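Local structure of OxyA protein (Actinoplanes teichomyceticus, 5HH3) at residues V140-V143 with P144-W148; A240-V243 with A244-L247; A354-V357 with F358-I362. The protein probably acts as a haem-dependent cytochrome P450 that carries out phenolic coupling (peptide cyclisation) in the biosynthesis of a glycopeptide antibiotic. All coordinates share one frame; numbering follows the deposited sequence.

How the contacts relate
Contacts 2 and 3 lie within one helix each, contact 1 spans the junction of strand 140-141 and helix 142-159, and the three helices pack on one another in the P450 fold. Contact 1 is partly buried, away from the annotated sites and capped by Asp141. Contact 2, in helix 225-256, is buried and adds to its helical bonds a salt bridge and a glutamine held over the haem. Contact 3, in helix 351-368, is also mostly buried but largely apolar at the haem, with a Thr360 hydroxyl bonded to the backbone farther from it. Trp148 and Phe146 pack contact 1 against contact 2, Phe146 also reaches Ala361, and the Phe246 and Phe358 rings stack between contacts 2 and 3.

Contact 1: residues V140-V143 with P144-W148; sequences VDFV and PRFGW
A capped strand-to-helix junction opens helix 142-159, the E helix of the P450 fold, and here the carboxylate of Asp141 lies against the ring of Pro144 (Asp141 CG to Pro144 CD 3.4 Å). As N-cap residue, Asp141 accepts the backbone N-H of Val143 on OD1 at 3.1 Å, from above the carboxylate plane. Its CG is turned anti to the backbone N (chi1 -167°), which carries OD1 back over the first turn. OD1 also takes the N-H of Leu393, tying the cap to the residue just before strand 394-396. Pro144 has no N-H to offer, a lack that breaks no i to i-4 bond of the helix, since its acceptor would lie before the helix. Beyond it the helix widens: Phe142 O is gripped by two donors, Phe146 N at 3.1 Å from well above the carbonyl plane and Gly147 N at 2.9 Å, nearly straight on. Trp148 N likewise reaches back five residues to Val143 O (3.0 Å), whose oxygen sits at the edge of the indole. On the buried flank Phe142 CD2 touches Phe146 CB at 3.5 Å, the rings tilted by 46°. The whole is an aspartate N-cap running into a pi-type turn.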
loop_
_atom_site.group_PDB
_atom_site.type_symbol
_atom_site.label_atom_id
_atom_site.label_comp_id
_atom_site.label_asym_id
_atom_site.label_seq_id
_atom_site.Cartn_x
_atom_site.Cartn_y
_atom_site.Cartn_z
ATOM N N VAL B 140 -23.536 28.029 -2.893
ATOM C CA VAL B 140 -22.245 27.976 -2.179
ATOM C C VAL B 140 -21.794 26.514 -2.007
ATOM O O VAL B 140 -22.609 25.643 -1.703
ATOM C CB VAL B 140 -22.331 28.642 -0.784
ATOM C CG1 VAL B 140 -21.005 28.536 -0.032
ATOM C CG2 VAL B 140 -22.714 30.105 -0.884
ATOM N N ASP B 141 -20.493 26.266 -2.161
ATOM C CA ASP B 141 -19.902 24.959 -1.849
ATOM C C ASP B 141 -19.671 24.787 -0.338
ATOM O O ASP B 141 -18.748 25.359 0.231
ATOM C CB ASP B 141 -18.591 24.770 -2.611
ATOM C CG ASP B 141 -18.094 23.322 -2.592
ATOM O OD1 ASP B 141 -18.577 22.462 -1.803
ATOM O OD2 ASP B 141 -17.172 23.038 -3.371
ATOM N N PHE B 142 -20.490 23.957 0.293
ATOM C CA PHE B 142 -20.411 23.728 1.736
ATOM C C PHE B 142 -19.190 22.878 2.195
ATOM O O PHE B 142 -18.944 22.774 3.396
ATOM C CB PHE B 142 -21.732 23.136 2.266
ATOM C CG PHE B 142 -22.760 24.184 2.623
ATOM C CD1 PHE B 142 -23.146 25.140 1.698
ATOM C CD2 PHE B 142 -23.330 24.226 3.892
ATOM C CE1 PHE B 142 -24.094 26.095 2.012
ATOM C CE2 PHE B 142 -24.266 25.201 4.212
ATOM C CZ PHE B 142 -24.649 26.129 3.273
ATOM N N VAL B 143 -18.433 22.283 1.267
ATOM C CA VAL B 143 -17.215 21.541 1.636
ATOM C C VAL B 143 -16.136 22.507 2.171
ATOM O O VAL B 143 -15.743 22.362 3.315
ATOM C CB VAL B 143 -16.719 20.615 0.495
ATOM C CG1 VAL B 143 -15.323 20.036 0.780
ATOM C CG2 VAL B 143 -17.708 19.479 0.294
ATOM N N PRO B 144 -15.697 23.506 1.375
ATOM C CA PRO B 144 -14.796 24.525 1.938
ATOM C C PRO B 144 -15.461 25.508 2.908
ATOM O O PRO B 144 -14.874 25.814 3.942
ATOM C CB PRO B 144 -14.266 25.267 0.710
ATOM C CG PRO B 144 -15.283 25.033 -0.341
ATOM C CD PRO B 144 -15.837 23.671 -0.084
ATOM N N ARG B 145 -16.672 25.968 2.597
ATOM C CA ARG B 145 -17.275 27.086 3.337
ATOM C C ARG B 145 -17.967 26.732 4.647
ATOM O O ARG B 145 -18.133 27.602 5.491
ATOM C CB ARG B 145 -18.233 27.886 2.448
ATOM C CG ARG B 145 -17.626 28.313 1.130
ATOM C CD ARG B 145 -16.370 29.122 1.363
ATOM N NE ARG B 145 -15.903 29.697 0.109
ATOM C CZ ARG B 145 -15.222 30.835 -0.027
ATOM N NH1 ARG B 145 -14.923 31.619 1.005
ATOM N NH2 ARG B 145 -14.853 31.199 -1.236
ATOM N N PHE B 146 -18.393 25.492 4.816
ATOM C CA PHE B 146 -18.976 25.059 6.077
ATOM C C PHE B 146 -18.051 24.029 6.726
ATOM O O PHE B 146 -17.560 24.247 7.839
ATOM C CB PHE B 146 -20.391 24.523 5.840
ATOM C CG PHE B 146 -21.090 24.024 7.076
ATOM C CD1 PHE B 146 -21.485 24.904 8.073
ATOM C CD2 PHE B 146 -21.405 22.671 7.216
ATOM C CE1 PHE B 146 -22.147 24.460 9.202
ATOM C CE2 PHE B 146 -22.074 22.217 8.346
ATOM C CZ PHE B 146 -22.440 23.119 9.343
ATOM N N GLY B 147 -17.781 22.926 6.034
ATOM C CA GLY B 147 -16.951 21.878 6.615
ATOM C C GLY B 147 -15.581 22.357 7.052
ATOM O O GLY B 147 -15.237 22.297 8.246
ATOM N N TRP B 148 -14.810 22.874 6.101
ATOM C CA TRP B 148 -13.431 23.270 6.390
ATOM C C TRP B 148 -13.296 24.569 7.188
ATOM O O TRP B 148 -12.429 24.673 8.059
ATOM C CB TRP B 148 -12.601 23.302 5.101
ATOM C CG TRP B 148 -12.181 21.919 4.793
ATOM C CD1 TRP B 148 -12.744 21.044 3.893
ATOM C CD2 TRP B 148 -11.175 21.190 5.485
ATOM N NE1 TRP B 148 -12.109 19.841 3.955
ATOM C CE2 TRP B 148 -11.142 19.895 4.928
ATOM C CE3 TRP B 148 -10.276 21.518 6.514
ATOM C CZ2 TRP B 148 -10.226 18.921 5.350
ATOM C CZ3 TRP B 148 -9.374 20.552 6.941
ATOM C CH2 TRP B 148 -9.350 19.267 6.352
#

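Contact 2: residues A240-V243 with A244-L247; sequences ADQV and ARFL. With HEM (protoporphyrin IX containing Fe), chain G; ACT (acetate ion), chain O.
Asp241 and Arg245 form an i to i+4 salt bridge on helix 225-256, known in P450s as helix I, which crosses the distal side of the haem. The arginine can be traced outward. CB and CG lie over the carbonyl oxygen of Asp241, Arg245 CG at 3.4 Å from Asp241 O, and CD then passes Asp241 OD2 at 3.5 Å. A bend at chi3 (-53°) turns Arg245 NE toward the same Asp241 OD2, 2.8 Å away, with an N-H...O angle of 164°. The aspartate oxygen lies in the guanidinium plane, yet it is met from above the carboxylate plane, the two groups being turned 40° apart. At the tip, NH1 is held by the carbonyls of Thr284 and Phe388, while Arg245 NH2 donates to OXT of an acetate ion (ACT), probably from the crystallisation liquor, at 3.1 Å. With partners at NE, NH1 and NH2, the guanidinium has little freedom to rotate.

Gln242, one residue on from Asp241, turns inward instead. Its chain bends so that the amide lies above pyrrole C of the haem, Gln242 NE2 being 3.5 Å from HEM C4C. Val243 divides its two branches: CG1 runs beside Leu247, and Val243 CG2 touches the haem vinyl at HEM CAB (3.7 Å). Gln242 NE2 donates both to Asp285 OD2 and to a water at 3.0 Å, and that water oxygen is bound to the haem iron at 2.1 Å.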
loop_
_atom_site.group_PDB
_atom_site.type_symbol
_atom_site.label_atom_id
_atom_site.label_comp_id
_atom_site.label_asym_id
_atom_site.label_seq_id
_atom_site.Cartn_x
_atom_site.Cartn_y
_atom_site.Cartn_z
ATOM N N ALA B 240 -9.038 17.758 12.116
ATOM C CA ALA B 240 -9.757 18.753 11.317
ATOM C C ALA B 240 -10.401 18.138 10.066
ATOM O O ALA B 240 -11.530 18.478 9.726
ATOM C CB ALA B 240 -8.827 19.876 10.917
ATOM N N ASP B 241 -9.667 17.237 9.407
ATOM C CA ASP B 241 -10.166 16.475 8.250
ATOM C C ASP B 241 -11.417 15.672 8.567
ATOM O O ASP B 241 -12.413 15.760 7.824
ATOM C CB ASP B 241 -9.089 15.537 7.675
ATOM C CG ASP B 241 -9.536 14.872 6.388
ATOM O OD1 ASP B 241 -9.425 15.511 5.337
ATOM O OD2 ASP B 241 -10.031 13.727 6.427
ATOM N N GLN B 242 -11.365 14.931 9.672
ATOM C CA GLN B 242 -12.502 14.150 10.170
ATOM C C GLN B 242 -13.728 15.041 10.397
ATOM O O GLN B 242 -14.836 14.706 9.975
ATOM C CB GLN B 242 -12.161 13.434 11.482
ATOM C CG GLN B 242 -11.179 12.276 11.379
ATOM C CD GLN B 242 -11.855 10.907 11.312
ATOM O OE1 GLN B 242 -12.960 10.720 10.734
ATOM N NE2 GLN B 242 -11.189 9.926 11.889
ATOM N N VAL B 243 -13.506 16.187 11.041
ATOM C CA VAL B 243 -14.589 17.094 11.373
ATOM C C VAL B 243 -15.165 17.742 10.107
ATOM O O VAL B 243 -16.368 17.817 9.968
ATOM C CB VAL B 243 -14.142 18.166 12.377
ATOM C CG1 VAL B 243 -15.190 19.273 12.530
ATOM C CG2 VAL B 243 -13.827 17.511 13.724
ATOM N N ALA B 244 -14.303 18.230 9.217
ATOM C CA ALA B 244 -14.750 18.826 7.963
ATOM C C ALA B 244 -15.557 17.855 7.105
ATOM O O ALA B 244 -16.621 18.228 6.579
ATOM C CB ALA B 244 -13.572 19.362 7.172
ATOM N N ARG B 245 -15.078 16.612 6.971
ATOM C CA ARG B 245 -15.773 15.614 6.155
ATOM C C ARG B 245 -17.140 15.265 6.714
ATOM O O ARG B 245 -18.099 15.120 5.956
ATOM C CB ARG B 245 -14.926 14.346 5.951
ATOM C CG ARG B 245 -13.778 14.561 4.957
ATOM C CD ARG B 245 -12.999 13.286 4.635
ATOM N NE ARG B 245 -12.514 12.597 5.817
ATOM C CZ ARG B 245 -13.115 11.601 6.464
ATOM N NH1 ARG B 245 -14.305 11.087 6.093
ATOM N NH2 ARG B 245 -12.516 11.114 7.538
ATOM N N PHE B 246 -17.230 15.137 8.036
ATOM C CA PHE B 246 -18.508 14.901 8.704
ATOM C C PHE B 246 -19.523 16.048 8.515
ATOM O O PHE B 246 -20.691 15.796 8.264
ATOM C CB PHE B 246 -18.298 14.657 10.189
ATOM C CG PHE B 246 -19.537 14.231 10.896
ATOM C CD1 PHE B 246 -20.427 15.175 11.401
ATOM C CD2 PHE B 246 -19.834 12.880 11.041
ATOM C CE1 PHE B 246 -21.584 14.781 12.040
ATOM C CE2 PHE B 246 -21.006 12.477 11.657
ATOM C CZ PHE B 246 -21.865 13.421 12.185
ATOM N N LEU B 247 -19.078 17.290 8.696
ATOM C CA LEU B 247 -19.962 18.448 8.545
ATOM C C LEU B 247 -20.466 18.584 7.100
ATOM O O LEU B 247 -21.623 18.926 6.886
ATOM C CB LEU B 247 -19.267 19.741 8.996
ATOM C CG LEU B 247 -19.004 19.897 10.497
ATOM C CD1 LEU B 247 -18.209 21.174 10.755
ATOM C CD2 LEU B 247 -20.298 19.889 11.292
HETATM C CHA HEM G . -8.918 7.436 16.896
HETATM C CHB HEM G . -8.300 12.207 17.520
HETATM C CHC HEM G . -12.498 13.027 15.199
HETATM C CHD HEM G . -13.118 8.276 14.665
HETATM C C1A HEM G . -8.388 8.660 17.230
HETATM C C2A HEM G . -7.101 8.839 17.811
HETATM C C3A HEM G . -6.931 10.177 17.998
HETATM C C4A HEM G . -8.104 10.834 17.529
HETATM C CMA HEM G . -5.713 10.855 18.572
HETATM C CAA HEM G . -6.123 7.737 18.166
HETATM C CBA HEM G . -6.423 7.254 19.585
HETATM C CGA HEM G . -5.531 6.119 20.063
HETATM O O1A HEM G . -4.936 5.352 19.268
HETATM O O2A HEM G . -5.394 5.925 21.301
HETATM C C1B HEM G . -9.393 12.868 16.927
HETATM C C2B HEM G . -9.552 14.296 16.880
HETATM C C3B HEM G . -10.737 14.546 16.224
HETATM C C4B HEM G . -11.289 13.207 15.878
HETATM C CMB HEM G . -8.604 15.331 17.448
HETATM C CAB HEM G . -11.439 15.818 15.916
HETATM C CBB HEM G . -11.117 17.043 16.343
HETATM C C1C HEM G . -13.055 11.812 14.821
HETATM C C2C HEM G . -14.272 11.649 14.123
HETATM C C3C HEM G . -14.452 10.269 13.959
HETATM C C4C HEM G . -13.326 9.626 14.583
HETATM C CMC HEM G . -15.180 12.763 13.636
HETATM C CAC HEM G . -15.560 9.520 13.313
HETATM C CBC HEM G . -16.673 10.034 12.796
HETATM C C1D HEM G . -11.986 7.703 15.243
HETATM C C2D HEM G . -11.808 6.235 15.240
HETATM C C3D HEM G . -10.642 5.993 15.857
HETATM C C4D HEM G . -10.122 7.326 16.229
HETATM C CMD HEM G . -12.700 5.157 14.667
HETATM C CAD HEM G . -10.038 4.615 16.092
HETATM C CBD HEM G . -9.223 4.064 14.912
HETATM C CGD HEM G . -8.659 2.672 15.237
HETATM O O1D HEM G . -7.932 2.048 14.443
HETATM O O2D HEM G . -8.896 2.074 16.295
HETATM N NA HEM G . -8.999 9.888 17.077
HETATM N NB HEM G . -10.451 12.288 16.352
HETATM N NC HEM G . -12.527 10.590 15.124
HETATM N ND HEM G . -10.968 8.317 15.878
HETATM FE FE HEM G . -10.723 10.215 16.117
HETATM C C ACT O . -8.493 11.098 8.551
HETATM O O ACT O . -7.432 11.743 8.396
HETATM O OXT ACT O . -9.614 11.621 8.364
HETATM C CH3 ACT O . -8.411 9.659 8.971
HETATM O O HOH W 1 -9.526 10.257 14.388
#

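Contact 3: residues A354-V357 with F358-I362. With HEM (protoporphyrin IX containing Fe), chain G.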
loop_
_atom_site.group_PDB
_atom_site.type_symbol
_atom_site.label_atom_id
_atom_site.label_comp_id
_atom_site.label_asym_id
_atom_site.label_seq_id
_atom_site.Cartn_x
_atom_site.Cartn_y
_atom_site.Cartn_z
ATOM N N ALA B 354 -15.061 16.518 18.743
ATOM C CA ALA B 354 -15.824 16.318 17.519
ATOM C C ALA B 354 -17.327 16.492 17.776
ATOM O O ALA B 354 -17.973 17.266 17.081
ATOM C CB ALA B 354 -15.541 14.965 16.910
ATOM N N GLU B 355 -17.854 15.844 18.817
ATOM C CA GLU B 355 -19.282 15.927 19.123
ATOM C C GLU B 355 -19.747 17.320 19.487
ATOM O O GLU B 355 -20.859 17.693 19.120
ATOM C CB GLU B 355 -19.689 14.948 20.223
ATOM C CG GLU B 355 -19.668 13.500 19.746
ATOM C CD GLU B 355 -20.061 12.501 20.821
ATOM O OE1 GLU B 355 -20.451 11.370 20.476
ATOM O OE2 GLU B 355 -19.953 12.817 22.019
ATOM N N LEU B 356 -18.924 18.067 20.220
ATOM C CA LEU B 356 -19.220 19.468 20.560
ATOM C C LEU B 356 -19.367 20.338 19.304
ATOM O O LEU B 356 -20.290 21.148 19.205
ATOM C CB LEU B 356 -18.121 20.052 21.457
ATOM C CG LEU B 356 -18.208 21.549 21.757
ATOM C CD1 LEU B 356 -19.522 21.850 22.486
ATOM C CD2 LEU B 356 -17.018 22.034 22.573
ATOM N N VAL B 357 -18.444 20.170 18.363
ATOM C CA VAL B 357 -18.511 20.870 17.088
ATOM C C VAL B 357 -19.799 20.497 16.317
ATOM O O VAL B 357 -20.470 21.372 15.819
ATOM C CB VAL B 357 -17.244 20.642 16.228
ATOM C CG1 VAL B 357 -17.411 21.219 14.822
ATOM C CG2 VAL B 357 -16.040 21.288 16.901
ATOM N N PHE B 358 -20.145 19.213 16.271
ATOM C CA PHE B 358 -21.302 18.761 15.508
ATOM C C PHE B 358 -22.598 19.195 16.165
ATOM O O PHE B 358 -23.511 19.650 15.472
ATOM C CB PHE B 358 -21.334 17.243 15.340
ATOM C CG PHE B 358 -20.088 16.638 14.729
ATOM C CD1 PHE B 358 -19.263 17.351 13.871
ATOM C CD2 PHE B 358 -19.758 15.309 15.016
ATOM C CE1 PHE B 358 -18.123 16.739 13.312
ATOM C CE2 PHE B 358 -18.632 14.705 14.468
ATOM C CZ PHE B 358 -17.820 15.414 13.612
ATOM N N ARG B 359 -22.651 19.048 17.496
ATOM C CA ARG B 359 -23.810 19.423 18.324
ATOM C C ARG B 359 -24.127 20.910 18.197
ATOM O O ARG B 359 -25.264 21.316 18.370
ATOM C CB ARG B 359 -23.564 19.067 19.812
ATOM C CG ARG B 359 -24.446 19.787 20.837
ATOM C CD ARG B 359 -24.346 19.168 22.226
ATOM N NE ARG B 359 -23.108 18.428 22.396
ATOM C CZ ARG B 359 -22.079 18.839 23.130
ATOM N NH1 ARG B 359 -22.134 19.989 23.779
ATOM N NH2 ARG B 359 -21.001 18.089 23.204
ATOM N N THR B 360 -23.102 21.713 17.923
ATOM C CA THR B 360 -23.225 23.153 17.803
ATOM C C THR B 360 -23.494 23.562 16.367
ATOM O O THR B 360 -24.424 24.328 16.111
ATOM C CB THR B 360 -21.942 23.856 18.317
ATOM O OG1 THR B 360 -21.679 23.420 19.661
ATOM C CG2 THR B 360 -22.108 25.373 18.323
ATOM N N ALA B 361 -22.693 23.063 15.428
ATOM C CA ALA B 361 -22.779 23.530 14.042
ATOM C C ALA B 361 -24.024 23.059 13.277
ATOM O O ALA B 361 -24.555 23.806 12.446
ATOM C CB ALA B 361 -21.505 23.203 13.277
ATOM N N ILE B 362 -24.505 21.852 13.557
ATOM C CA ILE B 362 -25.639 21.315 12.806
ATOM C C ILE B 362 -26.950 22.055 13.133
ATOM O O ILE B 362 -27.646 22.471 12.209
ATOM C CB ILE B 362 -25.780 19.773 12.965
ATOM C CG1 ILE B 362 -24.566 19.047 12.366
ATOM C CG2 ILE B 362 -27.074 19.261 12.351
ATOM C CD1 ILE B 362 -24.298 19.368 10.914
HETATM C CHA HEM G . -8.918 7.436 16.896
HETATM C CHB HEM G . -8.300 12.207 17.520
HETATM C CHC HEM G . -12.498 13.027 15.199
HETATM C CHD HEM G . -13.118 8.276 14.665
HETATM C C1A HEM G . -8.388 8.660 17.230
HETATM C C2A HEM G . -7.101 8.839 17.811
HETATM C C3A HEM G . -6.931 10.177 17.998
HETATM C C4A HEM G . -8.104 10.834 17.529
HETATM C CMA HEM G . -5.713 10.855 18.572
HETATM C CAA HEM G . -6.123 7.737 18.166
HETATM C CBA HEM G . -6.423 7.254 19.585
HETATM C CGA HEM G . -5.531 6.119 20.063
HETATM O O1A HEM G . -4.936 5.352 19.268
HETATM O O2A HEM G . -5.394 5.925 21.301
HETATM C C1B HEM G . -9.393 12.868 16.927
HETATM C C2B HEM G . -9.552 14.296 16.880
HETATM C C3B HEM G . -10.737 14.546 16.224
HETATM C C4B HEM G . -11.289 13.207 15.878
HETATM C CMB HEM G . -8.604 15.331 17.448
HETATM C CAB HEM G . -11.439 15.818 15.916
HETATM C CBB HEM G . -11.117 17.043 16.343
HETATM C C1C HEM G . -13.055 11.812 14.821
HETATM C C2C HEM G . -14.272 11.649 14.123
HETATM C C3C HEM G . -14.452 10.269 13.959
HETATM C C4C HEM G . -13.326 9.626 14.583
HETATM C CMC HEM G . -15.180 12.763 13.636
HETATM C CAC HEM G . -15.560 9.520 13.313
HETATM C CBC HEM G . -16.673 10.034 12.796
HETATM C C1D HEM G . -11.986 7.703 15.243
HETATM C C2D HEM G . -11.808 6.235 15.240
HETATM C C3D HEM G . -10.642 5.993 15.857
HETATM C C4D HEM G . -10.122 7.326 16.229
HETATM C CMD HEM G . -12.700 5.157 14.667
HETATM C CAD HEM G . -10.038 4.615 16.092
HETATM C CBD HEM G . -9.223 4.064 14.912
HETATM C CGD HEM G . -8.659 2.672 15.237
HETATM O O1D HEM G . -7.932 2.048 14.443
HETATM O O2D HEM G . -8.896 2.074 16.295
HETATM N NA HEM G . -8.999 9.888 17.077
HETATM N NB HEM G . -10.451 12.288 16.352
HETATM N NC HEM G . -12.527 10.590 15.124
HETATM N ND HEM G . -10.968 8.317 15.878
HETATM FE FE HEM G . -10.723 10.215 16.117
HETATM O O HOH W 1 -9.526 10.257 14.388
#
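Ala354 and Phe358 meet one turn apart on helix 351-368, the L helix of the P450 fold, which follows the loop bearing the axial ligand Cys348 and borders the haem.

The aromatic contacts centre on Phe358. With CG anti to its carbonyl carbon (chi1 -55°), the ring lies back along the helix, one face over the carbonyl oxygen of Ala354, which is 3.2 Å from Phe358 CG and shifted toward the ring's rim. The same oxygen accepts Phe358 N in the carbonyl plane, so it is approached by the amide and the ring of one residue. The ring also stacks with Phe246, where helices 225-256 and 351-368 meet.

Apolar packing involves Ala354, Val357 and Ala361. The methyl CB of Ala354 rests 3.9 Å from Phe358 CE2, next to a haem methyl. Val357 packs on Val243 of helix 225-256 and on Val150 and Ala154 of helix 142-159, while Ala361 meets Phe146 of that last helix.

The polar contacts are mainly hydrogen bonds. Arg359 N binds Glu355 O at 2.8 Å and Ala361 N binds Val357 O at 2.8 Å, continuing the helical pattern. At Leu356 O the backbone bond from Thr360 N is weak (3.1 Å, 132°), and the same oxygen also accepts the hydroxyl: Thr360 OG1, set beside its own backbone N, donates to Leu356 O at 2.7 Å. Glu355 OE1 forms its salt bridge with Arg351, and the Thr360 side chain packs on helix 112-136. At the haem, the Phe358 ring ends edge-on, Phe358 CZ lying 3.7 Å from the methyl carbon HEM CMC.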